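Long-range contacts in ATP-citrate lyase beta-subunit (Chlorobium limicola, PDB 6HXJ), which probably takes part in the ATP- and CoA-dependent cleavage of citrate to oxaloacetate and acetyl-CoA, with release of ADP and phosphate: residues A[107-112]-A[174-179]; A[117-122]-A[135-140]. All blocks are in the same frame, centred on the assembly; numbering follows the deposited sequence.

Overall arrangement
Both contacts belong to the same antiparallel sheet of the ATP-grasp region. In contact 1 a helix covers strand 104-112, inside the sheet; in contact 2 strand 115-121, the next across, pairs with 136-141, the outermost strand within the chain. Contact 1 is carried by aliphatic and aromatic groups, partly buried with no touching residue fully exposed, and no hydrogen bond joins its segments. Contact 2 is a ladder of backbone hydrogen bonds between a mostly buried strand and one bearing two exposed arginines. Its helix-covered face is mostly apolar, with Arg136 at the margin; Glu117, Leu119, Arg137 and Gln139 make the other mixed. The contacts meet directly: Ser108 O probably bonds Leu119 N, and Asn112 ND2 binds Gln139 OE1.

Contact 1 of 2, residues A[107-112]-A[174-179]; sequences VSIIGN and RLILCF
Arg174 O takes one hydrogen bond, from Cys178 N at 2.7 Å, and Leu175 O takes another from Phe179 N at 2.8 Å. These two bonds hold the helical turn from which Leu175, Ile176 and Phe179 project. No hydrogen bond passes from this turn to strand 107-112, so the join rests on apolar side chains. Ile109 is its hub, a beta-branched residue whose two branches reach three partners. Its CG1, anti to the backbone N, lies over one face of the Phe179 ring as a CH-pi contact, 4.0 Å from the ring centroid and 23° off the normal, displaced toward the rim. Its CG2 touches Phe179 CD2 at 3.6 Å and Leu175 CD2 at 3.7 Å, the Ile109 and Leu175 side chains sliding past each other in opposite directions. The tip, CD1, meets Ile176 CG1 at 3.8 Å, and here the chains cross at about a right angle. This is the alpha+beta, helix-on-sheet layering of the ATP-grasp domain: helix 163-181 packs on one face of the sheet, here running at 30° to the strand in the same sense, with the axes 9.5 Å apart. Leu175 also reaches Ile187 and Ile189 of the neighbouring strand 184-195, while Ile109 and Ile176 both touch Ile140. Phe179, its CG anti to the backbone N (chi1 -174°), extends the packing toward the end of the strand. There its CZ comes to 3.6 Å from Gly111 N, the tip of the ring nearing the main chain where any larger residue would put a CB in its way.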
loop_
_atom_site.group_PDB
_atom_site.type_symbol
_atom_site.label_atom_id
_atom_site.label_comp_id
_atom_site.label_asym_id
_atom_site.label_seq_id
_atom_site.Cartn_x
_atom_site.Cartn_y
_atom_site.Cartn_z
ATOM N N VAL A 107 -51.873 57.044 14.116
ATOM C CA VAL A 107 -51.796 55.586 14.243
ATOM C C VAL A 107 -50.384 55.248 14.678
ATOM O O VAL A 107 -49.429 55.763 14.117
ATOM C CB VAL A 107 -52.138 54.752 12.972
ATOM C CG1 VAL A 107 -51.895 53.270 13.225
ATOM C CG2 VAL A 107 -53.552 54.993 12.466
ATOM N N SER A 108 -50.249 54.378 15.659
ATOM C CA SER A 108 -48.971 53.866 16.105
ATOM C C SER A 108 -49.193 52.531 16.745
ATOM O O SER A 108 -50.185 52.328 17.452
ATOM C CB SER A 108 -48.274 54.807 17.082
ATOM O OG SER A 108 -48.902 54.818 18.353
ATOM N N ILE A 109 -48.265 51.618 16.489
ATOM C CA ILE A 109 -48.213 50.276 17.064
ATOM C C ILE A 109 -46.829 50.115 17.731
ATOM O O ILE A 109 -45.809 50.219 17.056
ATOM C CB ILE A 109 -48.630 49.170 16.051
ATOM C CG1 ILE A 109 -48.549 47.786 16.670
ATOM C CG2 ILE A 109 -47.887 49.231 14.718
ATOM C CD1 ILE A 109 -49.669 46.862 16.263
ATOM N N ILE A 110 -46.823 50.055 19.066
ATOM C CA ILE A 110 -45.609 50.015 19.880
ATOM C C ILE A 110 -45.567 48.706 20.624
ATOM O O ILE A 110 -46.508 48.394 21.364
ATOM C CB ILE A 110 -45.487 51.268 20.802
ATOM C CG1 ILE A 110 -46.750 51.405 21.716
ATOM C CG2 ILE A 110 -45.284 52.516 19.941
ATOM C CD1 ILE A 110 -47.102 52.767 22.375
ATOM N N GLY A 111 -44.520 47.914 20.375
ATOM C CA GLY A 111 -44.363 46.603 20.983
ATOM C C GLY A 111 -44.117 46.656 22.475
ATOM O O GLY A 111 -43.609 47.659 22.986
ATOM N N ASN A 112 -44.500 45.587 23.179
ATOM C CA ASN A 112 -44.344 45.435 24.631
ATOM C C ASN A 112 -44.152 43.946 24.976
ATOM O O ASN A 112 -44.311 43.102 24.091
ATOM C CB ASN A 112 -45.537 46.040 25.397
ATOM C CG ASN A 112 -46.887 45.549 24.957
ATOM O OD1 ASN A 112 -47.161 44.347 24.925
ATOM N ND2 ASN A 112 -47.752 46.476 24.594
ATOM N N ARG A 174 -53.598 45.900 8.386
ATOM C CA ARG A 174 -52.431 45.864 7.517
ATOM C C ARG A 174 -51.216 46.307 8.315
ATOM O O ARG A 174 -50.195 45.643 8.276
ATOM C CB ARG A 174 -52.641 46.775 6.304
ATOM C CG ARG A 174 -53.992 46.640 5.602
ATOM C CD ARG A 174 -53.967 45.832 4.322
ATOM N NE ARG A 174 -55.277 45.872 3.657
ATOM C CZ ARG A 174 -55.555 46.539 2.536
ATOM N NH1 ARG A 174 -54.606 47.220 1.904
ATOM N NH2 ARG A 174 -56.779 46.512 2.025
ATOM N N LEU A 175 -51.357 47.386 9.092
ATOM C CA LEU A 175 -50.297 47.863 9.953
ATOM C C LEU A 175 -49.921 46.763 10.916
ATOM O O LEU A 175 -48.745 46.494 11.100
ATOM C CB LEU A 175 -50.789 49.056 10.737
ATOM C CG LEU A 175 -49.714 49.879 11.465
ATOM C CD1 LEU A 175 -48.830 50.637 10.475
ATOM C CD2 LEU A 175 -50.357 50.872 12.430
ATOM N N ILE A 176 -50.923 46.098 11.495
ATOM C CA ILE A 176 -50.739 45.000 12.434
ATOM C C ILE A 176 -50.029 43.845 11.769
ATOM O O ILE A 176 -49.171 43.229 12.401
ATOM C CB ILE A 176 -52.087 44.594 13.051
ATOM C CG1 ILE A 176 -52.514 45.629 14.113
ATOM C CG2 ILE A 176 -52.018 43.195 13.675
ATOM C CD1 ILE A 176 -53.972 45.638 14.468
ATOM N N LEU A 177 -50.371 43.553 10.499
ATOM C CA LEU A 177 -49.746 42.487 9.718
ATOM C C LEU A 177 -48.294 42.869 9.451
ATOM O O LEU A 177 -47.406 42.038 9.617
ATOM C CB LEU A 177 -50.498 42.243 8.390
ATOM C CG LEU A 177 -51.607 41.261 8.482
ATOM C CD1 LEU A 177 -52.388 41.185 7.178
ATOM C CD2 LEU A 177 -51.086 39.927 8.954
ATOM N N CYS A 178 -48.059 44.144 9.088
ATOM C CA CYS A 178 -46.757 44.702 8.801
ATOM C C CYS A 178 -45.909 44.596 10.031
ATOM O O CYS A 178 -44.775 44.167 9.917
ATOM C CB CYS A 178 -46.864 46.147 8.310
ATOM S SG CYS A 178 -45.271 46.967 7.964
ATOM N N PHE A 179 -46.452 44.905 11.208
ATOM C CA PHE A 179 -45.714 44.855 12.464
ATOM C C PHE A 179 -45.336 43.429 12.792
ATOM O O PHE A 179 -44.161 43.146 13.062
ATOM C CB PHE A 179 -46.533 45.489 13.595
ATOM C CG PHE A 179 -45.800 45.622 14.908
ATOM C CD1 PHE A 179 -45.706 44.548 15.785
ATOM C CD2 PHE A 179 -45.271 46.838 15.303
ATOM C CE1 PHE A 179 -45.060 44.683 17.017
ATOM C CE2 PHE A 179 -44.649 46.979 16.545
ATOM C CZ PHE A 179 -44.536 45.896 17.391
#

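Contact 2 of 2, residues A[117-122]-A[135-140]; sequences ELLISK and VRRIQI
Strands 117-121 and 136-140 run antiparallel, their axes 163° apart, with Leu118-Ile138 and Ile120-Arg136 as hydrogen-bonded pairs and Glu117-Gln139 and Leu119-Arg137 as non-hydrogen-bonded ones. Each hydrogen-bonded pair is gripped twice, as by Leu118 N to Ile138 O at 2.9 Å and Ile138 N back to Leu118 O at 3.0 Å. Leu118, Ile120 and Ile140 fill the side toward helices 148-158 and 163-181 with apolar bulk, Ile140 CD1 coming to 3.8 Å from Leu118 CB, while the long charged Arg136 and Arg137 suit the outermost strand, where their ends can reach solvent. On the other face Arg137 lies alongside Leu119, pointing the same way, and Leu119 CD2 packs on Val135 CG1 at 3.8 Å. Glu117, extended, crosses obliquely to Arg137; OE1 sits over one face of the guanidinium, 3.9 Å from NH1, a long salt bridge made through charge alone, the planes 57° apart. An alanine in place of Glu117 removes CG and the carboxylate, and would probably leave the guanidinium less firmly placed and Ile138 O less covered. Gln139 turns OE1 to Asn112 ND2. With strand 104-112, these strands form the antiparallel meander at one end of the ATP-grasp sheet.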
loop_
_atom_site.group_PDB
_atom_site.type_symbol
_atom_site.label_atom_id
_atom_site.label_comp_id
_atom_site.label_asym_id
_atom_site.label_seq_id
_atom_site.Cartn_x
_atom_site.Cartn_y
_atom_site.Cartn_z
ATOM N N GLU A 117 -49.240 47.369 21.304
ATOM C CA GLU A 117 -50.342 48.250 21.644
ATOM C C GLU A 117 -50.611 49.151 20.448
ATOM O O GLU A 117 -49.672 49.751 19.911
ATOM C CB GLU A 117 -49.987 49.091 22.860
ATOM C CG GLU A 117 -51.187 49.698 23.558
ATOM C CD GLU A 117 -50.860 50.485 24.814
ATOM O OE1 GLU A 117 -49.906 51.299 24.787
ATOM O OE2 GLU A 117 -51.563 50.279 25.830
ATOM N N LEU A 118 -51.874 49.215 20.013
ATOM C CA LEU A 118 -52.268 50.046 18.900
ATOM C C LEU A 118 -52.955 51.271 19.445
ATOM O O LEU A 118 -53.969 51.150 20.119
ATOM C CB LEU A 118 -53.165 49.260 17.946
ATOM C CG LEU A 118 -53.681 49.972 16.693
ATOM C CD1 LEU A 118 -52.569 50.353 15.724
ATOM C CD2 LEU A 118 -54.691 49.134 15.997
ATOM N N LEU A 119 -52.365 52.442 19.212
ATOM C CA LEU A 119 -52.918 53.713 19.665
ATOM C C LEU A 119 -53.518 54.386 18.443
ATOM O O LEU A 119 -52.880 54.434 17.386
ATOM C CB LEU A 119 -51.836 54.595 20.335
ATOM C CG LEU A 119 -51.570 54.344 21.831
ATOM C CD1 LEU A 119 -50.845 53.058 22.055
ATOM C CD2 LEU A 119 -50.742 55.447 22.428
ATOM N N ILE A 120 -54.770 54.846 18.565
ATOM C CA ILE A 120 -55.472 55.506 17.470
ATOM C C ILE A 120 -56.057 56.859 17.903
ATOM O O ILE A 120 -56.595 56.989 18.996
ATOM C CB ILE A 120 -56.528 54.558 16.814
ATOM C CG1 ILE A 120 -56.983 55.090 15.442
ATOM C CG2 ILE A 120 -57.729 54.232 17.743
ATOM C CD1 ILE A 120 -57.703 54.107 14.648
ATOM N N SER A 121 -55.963 57.857 17.037
ATOM C CA SER A 121 -56.557 59.164 17.317
ATOM C C SER A 121 -57.145 59.776 16.066
ATOM O O SER A 121 -56.616 59.593 14.971
ATOM C CB SER A 121 -55.539 60.119 17.930
ATOM O OG SER A 121 -56.202 61.227 18.513
ATOM N N LYS A 122 -58.238 60.511 16.230
ATOM C CA LYS A 122 -58.892 61.228 15.133
ATOM C C LYS A 122 -58.208 62.587 14.946
ATOM O O LYS A 122 -58.311 63.181 13.876
ATOM C CB LYS A 122 -60.383 61.406 15.438
ATOM C CG LYS A 122 -61.284 61.249 14.224
ATOM C CD LYS A 122 -62.761 61.338 14.599
ATOM C CE LYS A 122 -63.635 61.495 13.379
ATOM N NZ LYS A 122 -64.986 62.002 13.732
ATOM N N VAL A 135 -56.902 59.767 22.266
ATOM C CA VAL A 135 -56.217 58.513 21.963
ATOM C C VAL A 135 -56.879 57.307 22.639
ATOM O O VAL A 135 -57.015 57.242 23.866
ATOM C CB VAL A 135 -54.693 58.577 22.247
ATOM C CG1 VAL A 135 -54.028 57.222 22.063
ATOM C CG2 VAL A 135 -54.007 59.619 21.375
ATOM N N ARG A 136 -57.315 56.372 21.789
ATOM C CA ARG A 136 -57.899 55.096 22.173
ATOM C C ARG A 136 -56.869 54.030 21.855
ATOM O O ARG A 136 -56.314 53.979 20.752
ATOM C CB ARG A 136 -59.255 54.847 21.473
ATOM C CG ARG A 136 -60.310 55.931 21.745
ATOM C CD ARG A 136 -60.601 56.099 23.224
ATOM N NE ARG A 136 -61.421 57.276 23.496
ATOM C CZ ARG A 136 -61.529 57.847 24.691
ATOM N NH1 ARG A 136 -62.300 58.916 24.855
ATOM N NH2 ARG A 136 -60.859 57.361 25.731
ATOM N N ARG A 137 -56.541 53.248 22.863
ATOM C CA ARG A 137 -55.521 52.240 22.736
ATOM C C ARG A 137 -56.037 50.862 23.052
ATOM O O ARG A 137 -56.801 50.686 23.998
ATOM C CB ARG A 137 -54.278 52.585 23.585
ATOM C CG ARG A 137 -54.553 53.031 25.016
ATOM C CD ARG A 137 -53.277 53.117 25.829
ATOM N NE ARG A 137 -52.539 54.362 25.589
ATOM C CZ ARG A 137 -51.486 54.765 26.301
ATOM N NH1 ARG A 137 -51.032 54.025 27.309
ATOM N NH2 ARG A 137 -50.883 55.912 26.014
ATOM N N ILE A 138 -55.626 49.881 22.245
ATOM C CA ILE A 138 -55.929 48.474 22.511
ATOM C C ILE A 138 -54.633 47.686 22.586
ATOM O O ILE A 138 -53.681 48.023 21.898
ATOM C CB ILE A 138 -56.989 47.777 21.619
ATOM C CG1 ILE A 138 -56.534 47.654 20.158
ATOM C CG2 ILE A 138 -58.343 48.408 21.750
ATOM C CD1 ILE A 138 -56.422 46.236 19.697
ATOM N N GLN A 139 -54.601 46.635 23.402
ATOM C CA GLN A 139 -53.437 45.782 23.535
ATOM C C GLN A 139 -53.627 44.528 22.688
ATOM O O GLN A 139 -54.590 43.783 22.881
ATOM C CB GLN A 139 -53.188 45.446 25.006
ATOM C CG GLN A 139 -52.247 44.263 25.265
ATOM C CD GLN A 139 -50.829 44.567 24.965
ATOM O OE1 GLN A 139 -50.380 45.701 25.073
ATOM N NE2 GLN A 139 -50.085 43.555 24.590
ATOM N N ILE A 140 -52.732 44.334 21.714
ATOM C CA ILE A 140 -52.734 43.171 20.838
ATOM C C ILE A 140 -51.852 42.133 21.484
ATOM O O ILE A 140 -50.638 42.311 21.541
ATOM C CB ILE A 140 -52.300 43.516 19.388
ATOM C CG1 ILE A 140 -53.299 44.485 18.745
ATOM C CG2 ILE A 140 -52.155 42.245 18.536
ATOM C CD1 ILE A 140 -52.687 45.516 18.042
#